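Local coordinates for protein polyketide biosynthesis cytochrome P450 PksS (Bacillus subtilis, PDB 4YZR) that acts as a haem monooxygenase in antibiotic biosynthesis, taking dihydrobacillaene as its substrate in the pathway to the polyketide bacillaene, at residues 131-143 with 393-405. Numbering follows the deposited sequence.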
loop_
_atom_site.group_PDB
_atom_site.type_symbol
_atom_site.label_atom_id
_atom_site.label_comp_id
_atom_site.label_asym_id
_atom_site.label_seq_id
_atom_site.Cartn_x
_atom_site.Cartn_y
_atom_site.Cartn_z
ATOM N N ASP A 131 11.799 12.990 -18.458
ATOM C CA ASP A 131 12.912 13.504 -19.357
ATOM C C ASP A 131 13.872 12.442 -19.559
ATOM O O ASP A 131 14.427 12.302 -20.685
ATOM C CB ASP A 131 13.555 14.722 -18.697
ATOM C CG ASP A 131 12.683 15.946 -18.687
ATOM O OD1 ASP A 131 11.613 16.055 -19.332
ATOM O OD2 ASP A 131 13.089 16.919 -17.931
ATOM N N GLU A 132 14.263 11.647 -18.621
ATOM C CA GLU A 132 15.188 10.571 -18.801
ATOM C C GLU A 132 14.617 9.522 -19.653
ATOM O O GLU A 132 15.283 8.993 -20.544
ATOM C CB GLU A 132 15.701 9.984 -17.475
ATOM C CG GLU A 132 16.440 10.977 -16.648
ATOM C CD GLU A 132 17.678 11.582 -17.387
ATOM O OE1 GLU A 132 18.415 10.783 -18.017
ATOM O OE2 GLU A 132 17.853 12.838 -17.358
ATOM N N MET A 133 13.372 9.174 -19.500
ATOM C CA MET A 133 12.762 8.140 -20.306
ATOM C C MET A 133 12.655 8.563 -21.760
ATOM O O MET A 133 12.786 7.672 -22.665
ATOM C CB MET A 133 11.310 7.886 -19.803
ATOM C CG MET A 133 11.303 7.138 -18.493
ATOM S SD MET A 133 9.685 7.226 -17.667
ATOM C CE MET A 133 8.725 6.351 -18.684
ATOM N N GLU A 134 12.478 9.821 -22.026
ATOM C CA GLU A 134 12.322 10.313 -23.411
ATOM C C GLU A 134 13.612 10.175 -24.250
ATOM O O GLU A 134 13.530 10.270 -25.512
ATOM C CB GLU A 134 11.678 11.708 -23.423
ATOM C CG GLU A 134 11.253 12.231 -24.786
ATOM C CD GLU A 134 10.342 13.426 -24.626
ATOM O OE1 GLU A 134 10.573 14.180 -23.624
ATOM O OE2 GLU A 134 9.409 13.584 -25.480
ATOM N N LYS A 135 14.717 9.862 -23.645
ATOM C CA LYS A 135 15.992 9.622 -24.373
ATOM C C LYS A 135 15.901 8.337 -25.161
ATOM O O LYS A 135 16.676 8.145 -26.103
ATOM C CB LYS A 135 17.123 9.562 -23.427
ATOM C CG LYS A 135 17.363 10.887 -22.733
ATOM C CD LYS A 135 18.588 10.891 -21.832
ATOM C CE LYS A 135 18.850 12.239 -21.186
ATOM N NZ LYS A 135 19.927 12.101 -20.163
ATOM N N GLU A 136 14.967 7.432 -24.874
ATOM C CA GLU A 136 14.821 6.153 -25.557
ATOM C C GLU A 136 13.399 5.923 -26.028
ATOM O O GLU A 136 12.482 6.662 -25.649
ATOM C CB GLU A 136 15.303 5.010 -24.728
ATOM C CG GLU A 136 16.682 5.180 -24.153
ATOM C CD GLU A 136 17.786 5.228 -25.216
ATOM O OE1 GLU A 136 17.585 4.937 -26.460
ATOM O OE2 GLU A 136 18.909 5.624 -24.788
ATOM N N ASN A 137 13.131 4.911 -26.856
ATOM C CA ASN A 137 11.805 4.622 -27.310
ATOM C C ASN A 137 11.128 3.432 -26.622
ATOM O O ASN A 137 10.088 2.981 -27.076
ATOM C CB ASN A 137 11.806 4.381 -28.832
ATOM C CG ASN A 137 12.542 3.152 -29.225
ATOM O OD1 ASN A 137 13.055 2.356 -28.511
ATOM N ND2 ASN A 137 12.630 3.009 -30.598
ATOM N N LYS A 138 11.772 2.993 -25.538
ATOM C CA LYS A 138 11.251 1.874 -24.732
ATOM C C LYS A 138 11.694 2.133 -23.321
ATOM O O LYS A 138 12.675 2.831 -23.071
ATOM C CB LYS A 138 11.809 0.499 -25.189
ATOM C CG LYS A 138 11.462 -0.022 -26.530
ATOM C CD LYS A 138 12.157 -1.351 -26.836
ATOM C CE LYS A 138 13.534 -1.217 -27.339
ATOM N NZ LYS A 138 13.449 -0.471 -28.663
ATOM N N ALA A 139 10.989 1.495 -22.364
ATOM C CA ALA A 139 11.358 1.620 -20.919
ATOM C C ALA A 139 10.759 0.426 -20.182
ATOM O O ALA A 139 9.816 -0.194 -20.583
ATOM C CB ALA A 139 10.783 2.904 -20.333
ATOM N N ASP A 140 11.380 0.160 -19.047
ATOM C CA ASP A 140 10.743 -0.600 -17.950
ATOM C C ASP A 140 10.108 0.406 -17.023
ATOM O O ASP A 140 10.840 1.154 -16.343
ATOM C CB ASP A 140 11.783 -1.459 -17.261
ATOM C CG ASP A 140 11.259 -2.070 -15.943
ATOM O OD1 ASP A 140 10.041 -2.041 -15.682
ATOM O OD2 ASP A 140 12.093 -2.616 -15.179
ATOM N N ILE A 141 8.792 0.462 -17.070
ATOM C CA ILE A 141 8.080 1.450 -16.211
ATOM C C ILE A 141 8.385 1.268 -14.748
ATOM O O ILE A 141 8.437 2.279 -14.038
ATOM C CB ILE A 141 6.568 1.328 -16.435
ATOM C CG1 ILE A 141 6.216 1.917 -17.823
ATOM C CG2 ILE A 141 5.748 2.070 -15.352
ATOM C CD1 ILE A 141 6.341 3.414 -17.954
ATOM N N MET A 142 8.665 0.080 -14.279
ATOM C CA MET A 142 8.987 -0.007 -12.853
ATOM C C MET A 142 10.266 0.684 -12.536
ATOM O O MET A 142 10.306 1.568 -11.673
ATOM C CB MET A 142 8.975 -1.454 -12.459
ATOM C CG MET A 142 7.645 -2.154 -12.745
ATOM S SD MET A 142 6.188 -1.341 -12.087
ATOM C CE MET A 142 6.485 -1.376 -10.330
ATOM N N LYS A 143 11.376 0.343 -13.219
ATOM C CA LYS A 143 12.628 0.958 -12.925
ATOM C C LYS A 143 12.711 2.435 -13.157
ATOM O O LYS A 143 13.410 3.199 -12.443
ATOM C CB LYS A 143 13.718 0.171 -13.700
ATOM C CG LYS A 143 15.135 0.569 -13.383
ATOM C CD LYS A 143 16.126 -0.297 -14.219
ATOM C CE LYS A 143 16.018 -0.239 -15.745
ATOM N NZ LYS A 143 15.611 1.081 -16.329
ATOM N N LEU A 393 0.807 -7.903 -1.072
ATOM C CA LEU A 393 1.060 -6.766 -1.971
ATOM C C LEU A 393 1.220 -7.206 -3.403
ATOM O O LEU A 393 2.326 -7.849 -3.712
ATOM C CB LEU A 393 2.287 -6.054 -1.512
ATOM C CG LEU A 393 2.440 -5.721 -0.025
ATOM C CD1 LEU A 393 3.785 -5.018 0.307
ATOM C CD2 LEU A 393 1.210 -4.964 0.438
ATOM N N ARG A 394 0.355 -6.841 -4.291
ATOM C CA ARG A 394 0.329 -7.298 -5.667
ATOM C C ARG A 394 1.082 -6.313 -6.506
ATOM O O ARG A 394 0.577 -5.244 -6.817
ATOM C CB ARG A 394 -1.076 -7.533 -6.106
ATOM C CG ARG A 394 -1.275 -8.122 -7.481
ATOM C CD ARG A 394 -0.485 -9.360 -7.657
ATOM N NE ARG A 394 -0.802 -10.006 -8.900
ATOM C CZ ARG A 394 -0.279 -11.200 -9.264
ATOM N NH1 ARG A 394 0.535 -11.832 -8.436
ATOM N NH2 ARG A 394 -0.661 -11.720 -10.415
ATOM N N GLY A 395 2.297 -6.655 -6.888
ATOM C CA GLY A 395 3.200 -5.718 -7.552
ATOM C C GLY A 395 4.061 -6.356 -8.631
ATOM O O GLY A 395 4.482 -7.491 -8.494
ATOM N N LEU A 396 4.350 -5.561 -9.636
ATOM C CA LEU A 396 5.164 -6.025 -10.779
ATOM C C LEU A 396 6.606 -6.016 -10.468
ATOM O O LEU A 396 7.115 -5.144 -9.821
ATOM C CB LEU A 396 4.867 -5.099 -11.958
ATOM C CG LEU A 396 3.520 -5.227 -12.559
ATOM C CD1 LEU A 396 3.080 -3.965 -13.299
ATOM C CD2 LEU A 396 3.315 -6.467 -13.399
ATOM N N GLU A 397 7.310 -6.997 -11.038
ATOM C CA GLU A 397 8.768 -6.931 -11.028
ATOM C C GLU A 397 9.334 -5.988 -12.087
ATOM O O GLU A 397 10.286 -5.304 -11.820
ATOM C CB GLU A 397 9.256 -8.388 -11.290
ATOM C CG GLU A 397 10.712 -8.764 -11.267
ATOM C CD GLU A 397 10.815 -10.303 -11.511
ATOM O OE1 GLU A 397 11.097 -10.777 -12.649
ATOM O OE2 GLU A 397 10.499 -11.091 -10.572
ATOM N N SER A 398 8.682 -5.992 -13.227
ATOM C CA SER A 398 9.062 -5.132 -14.362
ATOM C C SER A 398 7.865 -4.941 -15.202
ATOM O O SER A 398 6.853 -5.654 -15.170
ATOM C CB SER A 398 10.208 -5.790 -15.167
ATOM O OG SER A 398 9.776 -6.994 -15.655
ATOM N N LEU A 399 7.926 -3.905 -16.051
ATOM C CA LEU A 399 6.826 -3.517 -16.912
ATOM C C LEU A 399 7.374 -2.903 -18.222
ATOM O O LEU A 399 7.448 -1.688 -18.344
ATOM C CB LEU A 399 5.830 -2.569 -16.265
ATOM C CG LEU A 399 4.600 -2.158 -17.070
ATOM C CD1 LEU A 399 3.870 -3.312 -17.584
ATOM C CD2 LEU A 399 3.628 -1.297 -16.242
ATOM N N PRO A 400 7.782 -3.825 -19.161
ATOM C CA PRO A 400 8.305 -3.297 -20.425
ATOM C C PRO A 400 7.290 -2.635 -21.276
ATOM O O PRO A 400 6.250 -3.229 -21.507
ATOM C CB PRO A 400 8.897 -4.566 -21.066
ATOM C CG PRO A 400 8.909 -5.672 -20.088
ATOM C CD PRO A 400 7.858 -5.278 -19.072
ATOM N N VAL A 401 7.543 -1.438 -21.814
ATOM C CA VAL A 401 6.694 -0.729 -22.672
ATOM C C VAL A 401 7.513 -0.166 -23.856
ATOM O O VAL A 401 8.698 0.005 -23.783
ATOM C CB VAL A 401 5.967 0.484 -21.965
ATOM C CG1 VAL A 401 5.118 -0.046 -20.791
ATOM C CG2 VAL A 401 6.879 1.508 -21.450
ATOM N N SER A 402 6.725 0.088 -24.919
ATOM C CA SER A 402 7.231 0.912 -26.056
ATOM C C SER A 402 6.722 2.281 -25.815
ATOM O O SER A 402 5.541 2.479 -25.485
ATOM C CB SER A 402 6.661 0.304 -27.321
ATOM O OG SER A 402 6.933 1.209 -28.375
ATOM N N LEU A 403 7.567 3.285 -25.915
ATOM C CA LEU A 403 7.196 4.665 -25.713
ATOM C C LEU A 403 6.854 5.405 -26.984
ATOM O O LEU A 403 6.088 6.346 -26.917
ATOM C CB LEU A 403 8.302 5.419 -24.977
ATOM C CG LEU A 403 8.726 4.940 -23.604
ATOM C CD1 LEU A 403 9.942 5.636 -23.088
ATOM C CD2 LEU A 403 7.595 5.044 -22.552
ATOM N N SER A 404 7.574 5.116 -28.060
ATOM C CA SER A 404 7.544 5.823 -29.379
ATOM C C SER A 404 8.178 4.903 -30.408
ATOM O O SER A 404 8.659 3.867 -30.116
ATOM C CB SER A 404 8.302 7.151 -29.226
ATOM O OG SER A 404 9.705 6.954 -29.101
ATOM N N LYS A 405 8.185 5.219 -31.732
ATOM C CA LYS A 405 8.852 4.359 -32.763
ATOM C C LYS A 405 10.418 4.094 -32.683
ATOM O O LYS A 405 11.275 4.962 -32.278
ATOM C CB LYS A 405 8.565 4.970 -34.158
ATOM C CG LYS A 405 7.098 4.937 -34.564
ATOM C CD LYS A 405 6.939 5.819 -35.840
ATOM C CE LYS A 405 5.592 5.609 -36.465
ATOM N NZ LYS A 405 4.514 5.612 -35.425
HETATM O O HOH W 1 10.554 8.369 -26.808
HETATM O O HOH W 2 9.732 1.059 -28.977
HETATM O O HOH W 3 12.072 -3.550 -12.721
#
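Strands 138-140 and 400-402 run antiparallel at 159°, their axes 4.8 Å apart, with Ala139 and Val401 as the hydrogen-bonded pair flanked by the non-hydrogen-bonded pairs Lys138–Ser402 and Asp140–Pro400. Val401 N donates to Ala139 O (2.9 Å), and Ala139 N returns a bond to Val401 O. The ladder continues past the strands, through Ile141 N to Leu399 O and Leu403 N to Asn137 O.

Where strand 138-140 turns into helix 141-146, Asp140 is the N-cap. Its CG lies anti to the backbone N (chi1 169°), which brings OD1 within 2.8 Å of Leu399 N while it also accepts from Met142 N at the first turn of the helix. The two donors approach from opposite faces of the carboxylate. A water bridges OD2 to Glu397 O. At the other end, Asn137 ND2 reaches Lys405 O at 2.9 Å; this oxygen lies in the plane of the Asn137 side-chain amide, almost in line with the N-H, although ND2 sits above the plane of the Lys405 carbonyl. Asn137 OD1 accepts from Lys138 NZ.

The apolar side of the ladder faces the helices. Leu403 CD1 rests between the Met133 carbonyl O (3.5 Å) and the methyl of Ala139. Ile141 CG1 sits 3.7 Å from Val401 CG2, the two side chains crossing at about a right angle, whereas Ile141 and Leu399 lie side by side. Met142, bent at chi2 and chi3, lays SD across Leu396 CB at 4.0 Å. Leu369 of helix 355-372 touches Met133 and Ile141, and Val247 and Leu258 of helix 228-259 meet Met142 and Val401.

Strand 400-402 is the middle of a three-stranded antiparallel sheet, with 377-378 along its other edge, consistent with the beta-3 sheet of the cytochrome P450 fold. Asp140 OD1 both caps the helix and holds the C-terminal segment, coupling helix start to strand pairing.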